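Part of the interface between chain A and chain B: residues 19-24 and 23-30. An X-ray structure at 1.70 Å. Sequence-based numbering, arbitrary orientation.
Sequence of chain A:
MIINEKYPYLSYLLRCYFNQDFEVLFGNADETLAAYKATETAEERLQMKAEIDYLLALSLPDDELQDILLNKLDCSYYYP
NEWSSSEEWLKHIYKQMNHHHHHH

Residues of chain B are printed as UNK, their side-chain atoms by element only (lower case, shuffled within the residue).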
# COMPACT_ATOMS: atom_id res chain seq x y z
N ASN A 19 0.09 3.61 -0.29
CA ASN A 19 -1.02 3.11 0.49
C ASN A 19 -2.24 4.06 0.33
O ASN A 19 -2.13 5.12 -0.25
CB ASN A 19 -0.64 2.89 1.96
CG ASN A 19 -0.35 4.17 2.69
OD1 ASN A 19 -1.23 4.99 2.87
ND2 ASN A 19 0.90 4.36 3.11
N GLN A 20 -3.42 3.65 0.81
CA GLN A 20 -4.61 4.46 0.61
C GLN A 20 -4.51 5.86 1.22
O GLN A 20 -5.26 6.77 0.84
CB GLN A 20 -5.84 3.77 1.21
CG GLN A 20 -6.29 2.57 0.41
CD GLN A 20 -7.54 1.92 0.97
OE1 GLN A 20 -8.43 2.58 1.53
NE2 GLN A 20 -7.64 0.61 0.80
N ASP A 21 -3.62 6.02 2.19
CA ASP A 21 -3.43 7.29 2.86
C ASP A 21 -2.22 8.11 2.37
O ASP A 21 -1.80 9.04 3.07
CB ASP A 21 -3.28 7.04 4.35
CG ASP A 21 -4.40 6.18 4.90
OD1 ASP A 21 -5.56 6.46 4.61
OD2 ASP A 21 -4.10 5.21 5.60
N PHE A 22 -1.73 7.85 1.17
CA PHE A 22 -0.51 8.54 0.68
C PHE A 22 -0.63 10.06 0.64
O PHE A 22 0.34 10.75 0.89
CB PHE A 22 -0.04 7.97 -0.66
CG PHE A 22 -0.82 8.46 -1.86
CD1 PHE A 22 -1.96 7.80 -2.26
CD2 PHE A 22 -0.37 9.54 -2.62
CE1 PHE A 22 -2.68 8.21 -3.39
CE2 PHE A 22 -1.08 9.96 -3.74
CZ PHE A 22 -2.26 9.31 -4.10
N GLU A 23 -1.82 10.58 0.31
CA GLU A 23 -1.99 12.05 0.26
C GLU A 23 -1.83 12.70 1.62
O GLU A 23 -1.33 13.84 1.72
CB GLU A 23 -3.33 12.41 -0.37
CG GLU A 23 -3.36 12.23 -1.87
CD GLU A 23 -2.78 13.40 -2.65
OE1 GLU A 23 -2.34 14.42 -2.05
OE2 GLU A 23 -2.82 13.33 -3.90
N VAL A 24 -2.23 12.00 2.68
CA VAL A 24 -2.13 12.53 4.06
C VAL A 24 -0.74 12.33 4.66
O VAL A 24 -0.18 13.21 5.32
CB VAL A 24 -3.21 11.88 4.96
CG1 VAL A 24 -3.24 12.63 6.29
CG2 VAL A 24 -4.54 11.94 4.25
N UNK B 23 -11.68 11.62 -5.17
CA UNK B 23 -10.30 11.32 -4.78
C UNK B 23 -9.55 10.58 -5.86
O UNK B 23 -10.06 10.44 -7.00
N UNK B 24 -8.33 10.15 -5.53
CA UNK B 24 -7.39 9.63 -6.54
C UNK B 24 -6.83 8.23 -6.21
O UNK B 24 -5.68 7.86 -6.61
c UNK B 24 -6.26 10.61 -6.74
n UNK B 24 -4.39 11.62 -5.55
o UNK B 24 -5.82 10.28 -4.44
c UNK B 24 -5.47 10.82 -5.48
N UNK B 25 -7.61 7.48 -5.45
CA UNK B 25 -7.29 6.11 -5.14
C UNK B 25 -8.11 5.19 -6.01
O UNK B 25 -9.23 5.55 -6.45
c UNK B 25 -7.53 5.74 -3.64
c UNK B 25 -8.95 6.06 -3.20
c UNK B 25 -6.48 6.39 -2.76
N UNK B 26 -7.57 4.01 -6.25
CA UNK B 26 -8.26 3.04 -7.11
C UNK B 26 -9.40 2.38 -6.35
O UNK B 26 -10.33 1.82 -6.97
c UNK B 26 -6.50 -0.38 -7.37
c UNK B 26 -6.44 -1.50 -6.36
n UNK B 26 -5.31 -1.29 -5.43
c UNK B 26 -6.94 0.87 -6.69
c UNK B 26 -7.33 1.95 -7.66
N UNK B 27 -9.25 2.34 -5.03
CA UNK B 27 -10.20 1.66 -4.13
C UNK B 27 -10.02 2.19 -2.72
O UNK B 27 -9.00 2.79 -2.38
c UNK B 27 -10.05 0.15 -4.14
o UNK B 27 -8.90 -0.30 -3.47
N UNK B 28 -11.05 1.99 -1.92
CA UNK B 28 -11.04 2.48 -0.56
C UNK B 28 -11.76 1.49 0.31
O UNK B 28 -12.82 0.98 -0.05
c UNK B 28 -11.72 3.83 -0.51
N UNK B 29 -11.25 1.26 1.50
CA UNK B 29 -11.84 0.27 2.37
C UNK B 29 -11.85 0.71 3.84
O UNK B 29 -11.14 1.65 4.24
o UNK B 29 -9.71 -0.87 2.67
c UNK B 29 -11.06 -1.03 2.21
N UNK B 30 -12.63 -0.02 4.64
CA UNK B 30 -12.85 0.32 6.04
C UNK B 30 -13.22 -0.95 6.81
O UNK B 30 -14.04 -1.75 6.34
o UNK B 30 -14.27 1.59 7.52
c UNK B 30 -13.99 1.32 6.17

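Position 23 has no side-chain atoms beyond the backbone and touches nothing on the chain A stretch, so it is glycine. Gly B23 simply leads into the contact.

Position 24 carries four side-chain atoms, two carbons in sequence with one oxygen and one nitrogen on the second. That planar, forked end is a carboxamide attached directly to CB, and its nitrogen lies 2.8 Å from OE2 of Glu A23 and 3.5 Å from CZ of Phe A22. The residue is asparagine. Its CA-to-CB bond points toward chain A, and ND2 of Asn B24 donates a hydrogen bond to that carboxylate oxygen. An amide suits this place because its nitrogen can offer hydrogen to a carboxylate without bringing a charge of its own.

Position 25 has three carbons, one bearing the other two: a branch at CB and no polar atom. One outer carbon sits 3.8 Å from the backbone O of Gln A20 and 4.3 Å from CE1 of Phe A22, near the plane of the ring and at its edge. The residue is valine, and the carbon in question is CG1. The CA-to-CB bond of Val B25 also points toward chain A. A compact apolar side chain fits beside the buried ring, asking for no hydrogen-bond partner.

Position 26 shows four carbons in a row ending in nitrogen, out of reach of the other stretch, which identifies lysine. The NZ of Lys B26 is hydrogen-bonded elsewhere in the structure.

Position 27 has one carbon followed by one oxygen, and meets Gln A20 through its backbone, its O being 3.8 Å from CD of Gln A20. It is serine. Ser B27 begins the strand, and its carbonyl is buried without a partner.

Position 28 has a single side-chain carbon; its CA lies 3.3 Å from OE1 of Gln A20, and its CB 4.1 Å from the same oxygen. It is alanine, and the small methyl of Ala B28 accompanies this close backbone approach.

Position 29 again has one carbon and one oxygen. Its backbone N lies 3.1 Å from OE1 of Gln A20, and its side-chain oxygen 3.2 Å from NE2 of Gln A20. It is serine. The N of Ser B29 donates to OE1 of Gln A20, while NE2 of Gln A20 donates to OG of Ser B29. A short hydroxyl keeps its acceptor close to the main chain, where one amide can engage both groups.

Position 30, likewise one carbon and one oxygen, makes no contact here and is serine.

The contact thus has polar anchors at Gln A20 and Glu A23, with Phe A22 and Val B25 adding an apolar contact. Gln A20, extended at chi2, reaches the strand with each end of its amide making a hydrogen bond to Ser B29.

Chain B, residues 23-30: GNVKSASS
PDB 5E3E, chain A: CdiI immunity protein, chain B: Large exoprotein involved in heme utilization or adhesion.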